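Ferric uptake regulation protein (Pseudomonas aeruginosa, PDB 1MZB) probably acts as a dimeric, metal-dependent regulator that controls genes of iron uptake and homeostasis. Local coordinates at residues K22-Q25 against M26-A30; S36-D39 against V40-L44; F103-A106 against E107-K110; Q112-I115 against V116-G120. All coordinates share one frame; numbering follows the deposited sequence.

Interaction 1. Residues K22-Q25 against M26-A30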
# COMPACT_ATOMS: atom_id res chain seq x y z
N LYS A 22 3.18 -2.37 23.83
CA LYS A 22 4.54 -2.58 23.40
C LYS A 22 4.65 -3.44 22.12
O LYS A 22 5.47 -3.16 21.25
CB LYS A 22 5.36 -3.18 24.54
CG LYS A 22 5.76 -2.13 25.59
CD LYS A 22 6.55 -2.70 26.76
CE LYS A 22 6.97 -1.56 27.72
NZ LYS A 22 7.44 -0.37 26.94
N ILE A 23 3.82 -4.46 22.02
CA ILE A 23 3.87 -5.32 20.83
C ILE A 23 3.41 -4.57 19.58
O ILE A 23 4.01 -4.68 18.50
CB ILE A 23 3.06 -6.60 21.10
CG1 ILE A 23 3.79 -7.40 22.19
CG2 ILE A 23 2.88 -7.40 19.78
CD1 ILE A 23 3.01 -8.56 22.79
N LEU A 24 2.35 -3.78 19.71
CA LEU A 24 1.89 -3.00 18.58
C LEU A 24 2.98 -2.00 18.14
O LEU A 24 3.14 -1.73 16.96
CB LEU A 24 0.60 -2.27 18.96
CG LEU A 24 -0.17 -1.65 17.80
CD1 LEU A 24 -0.62 -2.73 16.83
CD2 LEU A 24 -1.39 -0.88 18.35
N GLN A 25 3.74 -1.45 19.09
CA GLN A 25 4.79 -0.49 18.75
C GLN A 25 5.91 -1.22 18.04
O GLN A 25 6.52 -0.69 17.10
CB GLN A 25 5.32 0.21 20.01
CG GLN A 25 4.32 1.18 20.63
CD GLN A 25 4.78 1.68 22.00
OE1 GLN A 25 5.62 1.06 22.65
NE2 GLN A 25 4.20 2.81 22.44
N MET A 26 6.20 -2.45 18.48
CA MET A 26 7.23 -3.23 17.84
C MET A 26 6.82 -3.51 16.39
O MET A 26 7.65 -3.42 15.47
CB MET A 26 7.47 -4.54 18.57
CG MET A 26 8.66 -5.29 18.02
SD MET A 26 10.10 -4.18 17.98
CE MET A 26 10.29 -3.84 19.75
N LEU A 27 5.56 -3.85 16.18
CA LEU A 27 5.08 -4.13 14.83
C LEU A 27 5.18 -2.89 13.96
O LEU A 27 5.52 -2.98 12.77
CB LEU A 27 3.62 -4.58 14.87
CG LEU A 27 3.41 -6.00 15.38
CD1 LEU A 27 1.91 -6.30 15.43
CD2 LEU A 27 4.15 -6.98 14.48
N ASP A 28 4.85 -1.74 14.55
CA ASP A 28 4.89 -0.49 13.79
C ASP A 28 6.27 -0.18 13.21
O ASP A 28 6.38 0.21 12.05
CB ASP A 28 4.43 0.67 14.67
CG ASP A 28 2.94 0.64 14.93
OD1 ASP A 28 2.21 -0.06 14.19
OD2 ASP A 28 2.48 1.32 15.88
N SER A 29 7.31 -0.36 14.02
CA SER A 29 8.69 -0.10 13.60
C SER A 29 9.30 -1.36 13.00
O SER A 29 9.35 -2.39 13.66
CB SER A 29 9.54 0.30 14.80
OG SER A 29 8.79 1.08 15.71
N ALA A 30 9.80 -1.28 11.76
CA ALA A 30 10.38 -2.46 11.13
C ALA A 30 11.91 -2.45 11.14
O ALA A 30 12.55 -2.78 10.13
CB ALA A 30 9.85 -2.61 9.69

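Interaction 2. Residues S36-D39 against V40-L44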
# COMPACT_ATOMS: atom_id res chain seq x y z
N SER A 36 7.93 -13.02 12.61
CA SER A 36 7.39 -14.17 13.31
C SER A 36 7.22 -13.76 14.78
O SER A 36 7.70 -12.68 15.22
CB SER A 36 8.38 -15.34 13.26
OG SER A 36 9.47 -15.06 14.11
N ALA A 37 6.55 -14.61 15.56
CA ALA A 37 6.39 -14.34 17.00
C ALA A 37 7.76 -14.24 17.67
O ALA A 37 7.99 -13.39 18.54
CB ALA A 37 5.56 -15.46 17.66
N GLU A 38 8.70 -15.09 17.25
CA GLU A 38 10.06 -15.07 17.80
C GLU A 38 10.80 -13.78 17.45
O GLU A 38 11.56 -13.25 18.28
CB GLU A 38 10.86 -16.28 17.29
CG GLU A 38 10.58 -17.56 18.09
CD GLU A 38 11.53 -18.67 17.67
OE1 GLU A 38 12.74 -18.53 18.00
OE2 GLU A 38 11.06 -19.63 17.01
N ASP A 39 10.60 -13.30 16.21
CA ASP A 39 11.24 -12.04 15.80
C ASP A 39 10.75 -10.92 16.70
O ASP A 39 11.54 -10.07 17.13
CB ASP A 39 10.91 -11.67 14.35
CG ASP A 39 11.52 -12.62 13.31
OD1 ASP A 39 12.64 -13.16 13.54
OD2 ASP A 39 10.89 -12.81 12.24
N VAL A 40 9.44 -10.89 16.97
CA VAL A 40 8.91 -9.84 17.85
C VAL A 40 9.52 -9.98 19.25
O VAL A 40 10.03 -8.99 19.83
CB VAL A 40 7.35 -9.90 17.92
CG1 VAL A 40 6.81 -8.86 18.90
CG2 VAL A 40 6.75 -9.65 16.54
N TYR A 41 9.48 -11.19 19.79
CA TYR A 41 10.06 -11.49 21.12
C TYR A 41 11.54 -11.08 21.22
O TYR A 41 11.97 -10.40 22.20
CB TYR A 41 9.90 -13.00 21.40
CG TYR A 41 10.66 -13.49 22.60
CD1 TYR A 41 10.23 -13.22 23.89
CD2 TYR A 41 11.84 -14.23 22.43
CE1 TYR A 41 10.96 -13.69 25.01
CE2 TYR A 41 12.57 -14.69 23.53
CZ TYR A 41 12.12 -14.41 24.81
OH TYR A 41 12.88 -14.84 25.87
N LYS A 42 12.32 -11.46 20.21
CA LYS A 42 13.75 -11.13 20.20
C LYS A 42 13.95 -9.62 20.15
O LYS A 42 14.82 -9.09 20.86
CB LYS A 42 14.45 -11.77 19.01
CG LYS A 42 14.66 -13.28 19.18
CD LYS A 42 15.07 -13.92 17.86
CE LYS A 42 15.23 -15.43 17.98
NZ LYS A 42 15.55 -16.05 16.67
N ALA A 43 13.17 -8.94 19.32
CA ALA A 43 13.27 -7.46 19.23
C ALA A 43 12.96 -6.86 20.59
O ALA A 43 13.64 -5.94 21.05
CB ALA A 43 12.31 -6.92 18.20
N LEU A 44 11.91 -7.37 21.24
CA LEU A 44 11.54 -6.88 22.56
C LEU A 44 12.63 -7.15 23.59
O LEU A 44 12.90 -6.30 24.44
CB LEU A 44 10.24 -7.51 23.02
CG LEU A 44 8.97 -6.96 22.35
CD1 LEU A 44 7.79 -7.80 22.75
CD2 LEU A 44 8.79 -5.49 22.76
O HOH W 1 14.05 -15.26 14.95

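Interaction 3. Residues F103-A106 against E107-K110. With ZN (zinc ion), chain E; ZN (zinc ion), chain B.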
# COMPACT_ATOMS: atom_id res chain seq x y z
N PHE A 103 3.75 -6.77 -3.34
CA PHE A 103 3.39 -6.08 -4.57
C PHE A 103 1.92 -5.72 -4.48
O PHE A 103 1.20 -6.24 -3.63
CB PHE A 103 3.65 -6.93 -5.82
CG PHE A 103 2.68 -8.07 -6.01
CD1 PHE A 103 2.90 -9.31 -5.38
CD2 PHE A 103 1.58 -7.91 -6.82
CE1 PHE A 103 2.01 -10.38 -5.58
CE2 PHE A 103 0.66 -8.97 -7.02
CZ PHE A 103 0.89 -10.20 -6.40
N MET A 104 1.50 -4.81 -5.32
CA MET A 104 0.11 -4.38 -5.36
C MET A 104 -0.13 -4.01 -6.81
O MET A 104 0.47 -3.06 -7.33
CB MET A 104 -0.09 -3.16 -4.47
CG MET A 104 -1.17 -2.21 -4.96
SD MET A 104 -2.79 -2.70 -4.46
CE MET A 104 -2.84 -2.00 -2.81
N ASP A 105 -0.97 -4.77 -7.49
CA ASP A 105 -1.24 -4.50 -8.89
C ASP A 105 -2.67 -4.00 -9.03
O ASP A 105 -3.61 -4.77 -8.83
CB ASP A 105 -1.08 -5.77 -9.71
CG ASP A 105 -1.17 -5.48 -11.18
OD1 ASP A 105 -0.37 -4.65 -11.65
OD2 ASP A 105 -2.03 -6.04 -11.87
N ALA A 106 -2.84 -2.74 -9.41
CA ALA A 106 -4.19 -2.18 -9.54
C ALA A 106 -5.04 -2.95 -10.57
O ALA A 106 -6.25 -3.06 -10.40
CB ALA A 106 -4.11 -0.68 -9.91
N GLU A 107 -4.43 -3.49 -11.61
CA GLU A 107 -5.20 -4.21 -12.62
C GLU A 107 -5.87 -5.45 -12.00
O GLU A 107 -7.05 -5.68 -12.18
CB GLU A 107 -4.30 -4.63 -13.78
CG GLU A 107 -4.97 -5.54 -14.83
CD GLU A 107 -6.18 -4.89 -15.49
OE1 GLU A 107 -6.19 -3.65 -15.59
OE2 GLU A 107 -7.11 -5.61 -15.91
N ILE A 108 -5.10 -6.22 -11.24
CA ILE A 108 -5.65 -7.42 -10.60
C ILE A 108 -6.68 -7.04 -9.56
O ILE A 108 -7.70 -7.69 -9.46
CB ILE A 108 -4.55 -8.23 -9.90
CG1 ILE A 108 -3.73 -8.95 -10.96
CG2 ILE A 108 -5.15 -9.21 -8.88
CD1 ILE A 108 -2.60 -9.72 -10.40
N GLU A 109 -6.41 -6.00 -8.77
CA GLU A 109 -7.39 -5.58 -7.76
C GLU A 109 -8.73 -5.21 -8.39
O GLU A 109 -9.80 -5.53 -7.86
CB GLU A 109 -6.85 -4.38 -6.97
CG GLU A 109 -5.55 -4.62 -6.19
CD GLU A 109 -5.66 -5.76 -5.18
OE1 GLU A 109 -6.68 -5.85 -4.47
OE2 GLU A 109 -4.69 -6.53 -5.09
N LYS A 110 -8.70 -4.50 -9.51
CA LYS A 110 -9.96 -4.11 -10.12
C LYS A 110 -10.61 -5.32 -10.79
O LYS A 110 -11.83 -5.46 -10.76
CB LYS A 110 -9.74 -2.95 -11.10
CG LYS A 110 -9.64 -1.56 -10.40
CD LYS A 110 -9.02 -0.51 -11.35
CE LYS A 110 -9.44 0.94 -11.09
NZ LYS A 110 -8.86 1.64 -9.90
ZN ZN E . -6.49 -7.50 -16.22
ZN ZN B . -4.60 -7.77 -3.51
O HOH W 2 -2.45 -7.04 -6.51
O HOH W 3 -4.96 -9.41 -5.08
O HOH W 4 -6.16 -8.77 -14.21

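Interaction 4. Residues Q112-I115 against V116-G120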
# COMPACT_ATOMS: atom_id res chain seq x y z
N GLN A 112 -10.44 -8.45 -9.76
CA GLN A 112 -11.05 -9.22 -8.67
C GLN A 112 -12.43 -8.64 -8.32
O GLN A 112 -13.39 -9.38 -8.14
CB GLN A 112 -10.18 -9.19 -7.41
CG GLN A 112 -8.92 -9.99 -7.60
CD GLN A 112 -7.93 -9.85 -6.46
OE1 GLN A 112 -6.94 -10.58 -6.42
NE2 GLN A 112 -8.17 -8.92 -5.53
N LYS A 113 -12.51 -7.31 -8.21
CA LYS A 113 -13.79 -6.65 -7.91
C LYS A 113 -14.82 -6.90 -9.01
O LYS A 113 -16.01 -7.14 -8.73
CB LYS A 113 -13.60 -5.14 -7.77
CG LYS A 113 -12.95 -4.70 -6.47
CD LYS A 113 -12.67 -3.22 -6.49
CE LYS A 113 -11.81 -2.77 -5.32
NZ LYS A 113 -11.30 -1.38 -5.61
N GLU A 114 -14.38 -6.85 -10.25
CA GLU A 114 -15.27 -7.04 -11.39
C GLU A 114 -15.85 -8.46 -11.41
O GLU A 114 -17.05 -8.63 -11.62
CB GLU A 114 -14.52 -6.74 -12.70
CG GLU A 114 -15.35 -6.93 -13.99
CD GLU A 114 -14.59 -6.51 -15.26
OE1 GLU A 114 -13.33 -6.58 -15.29
OE2 GLU A 114 -15.27 -6.13 -16.25
N ILE A 115 -14.99 -9.44 -11.17
CA ILE A 115 -15.34 -10.88 -11.14
C ILE A 115 -16.42 -11.13 -10.09
O ILE A 115 -17.40 -11.81 -10.34
CB ILE A 115 -14.12 -11.74 -10.72
CG1 ILE A 115 -13.15 -11.92 -11.89
CG2 ILE A 115 -14.58 -13.12 -10.22
CD1 ILE A 115 -11.92 -12.69 -11.49
N VAL A 116 -16.20 -10.58 -8.91
CA VAL A 116 -17.11 -10.76 -7.79
C VAL A 116 -18.42 -9.99 -7.97
O VAL A 116 -19.50 -10.53 -7.75
CB VAL A 116 -16.37 -10.34 -6.49
CG1 VAL A 116 -17.30 -10.37 -5.32
CG2 VAL A 116 -15.19 -11.32 -6.26
N ARG A 117 -18.33 -8.74 -8.40
CA ARG A 117 -19.52 -7.93 -8.59
C ARG A 117 -20.43 -8.45 -9.70
O ARG A 117 -21.65 -8.37 -9.59
CB ARG A 117 -19.12 -6.48 -8.89
CG ARG A 117 -18.46 -5.82 -7.70
CD ARG A 117 -18.02 -4.39 -7.97
NE ARG A 117 -17.22 -3.89 -6.86
CZ ARG A 117 -16.74 -2.65 -6.78
NH1 ARG A 117 -16.99 -1.77 -7.75
NH2 ARG A 117 -16.02 -2.29 -5.74
N GLU A 118 -19.85 -8.98 -10.76
CA GLU A 118 -20.65 -9.48 -11.87
C GLU A 118 -21.38 -10.78 -11.45
O GLU A 118 -22.28 -11.25 -12.15
CB GLU A 118 -19.77 -9.58 -13.16
CG GLU A 118 -19.21 -8.13 -13.65
CD GLU A 118 -18.42 -8.06 -15.02
OE1 GLU A 118 -17.85 -9.12 -15.41
OE2 GLU A 118 -18.35 -6.95 -15.69
N ARG A 119 -21.03 -11.33 -10.28
CA ARG A 119 -21.69 -12.53 -9.74
C ARG A 119 -22.70 -12.19 -8.64
O ARG A 119 -23.36 -13.09 -8.10
CB ARG A 119 -20.66 -13.52 -9.16
CG ARG A 119 -20.04 -14.48 -10.17
CD ARG A 119 -18.81 -15.11 -9.53
NE ARG A 119 -18.14 -16.11 -10.36
CZ ARG A 119 -18.55 -17.37 -10.49
NH1 ARG A 119 -19.65 -17.79 -9.86
NH2 ARG A 119 -17.82 -18.23 -11.20
N GLY A 120 -22.79 -10.91 -8.30
CA GLY A 120 -23.72 -10.45 -7.27
C GLY A 120 -23.14 -10.36 -5.87
O GLY A 120 -23.88 -10.20 -4.89

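Interaction 1. Residues K22-Q25 against M26-A30
Residues 22-28 form the last turns of helix 18-28, and Ser29 and Ala30 lead out of it. The backbones are joined by the i to i+4 bonds of an alpha helix. The helix belongs to the winged-helix DNA-binding domain of the Fur family. Met26 N donates to Lys22 O, Leu27 N to Ile23 O at 2.9 Å and Asp28 N to Leu24 O. Ser29 is the first residue to leave helical geometry.

Leu27 lays its CG against Ile23 O, 3.4 Å away. Leu24 and Leu27 pack on Leu83 of strand 80-83, Ile23 and Leu27 both reach Leu60 of helix 53-66, and the chain of Met26, bent at chi2 and chi3, runs to Val40 and Ala43 of helix 37-46. The NZ of Lys22 forms a salt bridge with Glu49.

The carboxylate of Asp28 sits near Leu24 O, with OD2 at 3.3 Å. Both are acceptors, so this is not a bond. A weak, long ion pair to Lys110 of the second subunit may ease the charge. At the helix end Ser29 keeps OG beside its own backbone N (chi1 -36°), which brings two donors to one carbonyl. Ser29 N and Ser29 OG each lie 3.2 Å from Gln25 O and approach it from opposite faces of its plane.

Interaction 2. Residues S36-D39 against V40-L44
Lys42 runs beside Glu38, one turn earlier in the helix, and the two side chains point the same way. Its CB lies 3.3 Å from Glu38 O. With CG held beside its backbone N (chi1 -74°), the chain passes the same carbonyl twice more: Lys42 CG is 3.2 Å from Glu38 O and Lys42 CD is 3.6 Å from it. Glu38 O also accepts the backbone N-H of Lys42. CE then draws level with the carboxylate of Glu38. At the tip, Lys42 NZ meets Glu38 OE1 at 4.0 Å, a long salt bridge. A water donates to Asp39 OD1 at 2.9 Å. The same water is 2.4 Å from Lys42 NZ, which is too short to be trusted, so the bridge between the two side chains is doubtful.

These residues open helix 37-46 of the winged-helix DNA-binding domain, and Ser36 and Asp39 form a capping box at its start. Asp39 N donates to Ser36 OG at 3.0 Å. In return Ser36 N donates to Asp39 OD2 at 3.0 Å. This second bond is nearly straight (179°) and meets OD2 on its anti side, 34° out of the carboxylate plane. Two N-H groups at the helix start are thus satisfied by side chains.

On the inner face Val40 sets CG2 against Ser36 O, and its side chain packs on Val56 of helix 53-66. Ala37 meets Leu60 of the same helix. The backbone N-H of Tyr41 goes to Ala37 O, and its CB rests between Ala37 O and Glu38 O.

Interaction 3. Residues F103-A106 against E107-K110
Asp105 points its CG opposite its own backbone N (chi1 -172°), which folds the carboxylate back over the start of the helix to Ile108. Glu109 bends at chi2 (-58°) and curls its carboxylate to a zinc ion. Asp105 is the N-cap of helix 106-117. Its OD2 accepts from Ile108 N at 3.1 Å, with the donor 39° out of the carboxylate plane. Asp105 O takes the N-H of Glu109, so one residue holds two N-H groups of the first turn.

Glu109 OE2 binds its zinc at 2.0 Å. His88, Asp90, His126 and a water complete the site. Another water accepts from Asp105 N at 2.9 Å and lies 2.7 Å from Glu109 OE2, linking the N-cap to the metal ligand. Met104 crosses Glu109 at about a right angle, its SD 3.8 Å from Glu109 CG.

Glu107 OE2 lies 2.0 Å from a second zinc. That ion is also only 2.8 Å from Glu107 CG, so its geometry is doubtful.

The turn carries the chain from strand 100-103 into helix 106-117 of the dimerisation domain. Phe103 shares backbone hydrogen bonds with Asp90 of strand 90-94. Across the dimer, Lys110 forms salt bridges with Glu8 and Asp85 of the second subunit, and Ala106 packs on Leu83 of that subunit's strand 80-83.

Interaction 4. Residues Q112-I115 against V116-G120
Residues 112-120 carry helix 106-117 to its end and into the turn that follows, with Val116 N, Arg117 N and Glu118 N bonded to the carbonyls of Gln112, Lys113 and Glu114. Lys113 and Arg117 lie side by side. Lys113 CB sits over one face of the guanidinium, near its rim. Further along, Lys113 CD is 3.6 Å from Arg117 NH2. The charged ends stay apart, with Lys113 NZ 4.8 Å from Arg117 NH2. Both side chains also pack on Val4 of the second subunit.

Glu114 and Glu118 run together in the same way. Glu114 CG touches Glu118 CD at 3.4 Å. Their carboxylate planes are turned 63° apart, and Glu114 OE2 comes to 3.2 Å from Glu118 OE2. Two like charges this close probably raise the proton affinity of the pair. A salt bridge from Glu114 OE1 to Arg111 probably offsets part of the repulsion.

Arg119 N bonds to Val116 O at 3.1 Å in the last turn. Gly120 has a positive phi (93°), a backbone shape in which a CB would crowd the carbonyl O of Arg119. With Gly120 N bonded to Arg117 O at 3.1 Å, this marks a Schellman motif, a classic helix C-terminus.

How the interactions relate
Interactions 1 and 2 lie in the winged-helix domain, on successive helices that touch: Ile23 CG1 meets Leu44 CD1 at 4.1 Å. Interaction 1 is partly buried. Interaction 2 is mostly surface, with one buried flank. Interactions 3 and 4 are surface contacts on helix 106-117 of the dimerisation domain, on the other side of the chain's centre. The centres of interactions 1 and 3 are about 27 Å apart. Interactions 2 and 3 both cap helix starts, with Ser36 and Asp39 in a capping box and with Asp105 alone, but only interaction 3 adds zinc. Interactions 1 and 4 close helices, by a serine and by a glycine. Interactions 1, 3 and 4 reach the second subunit.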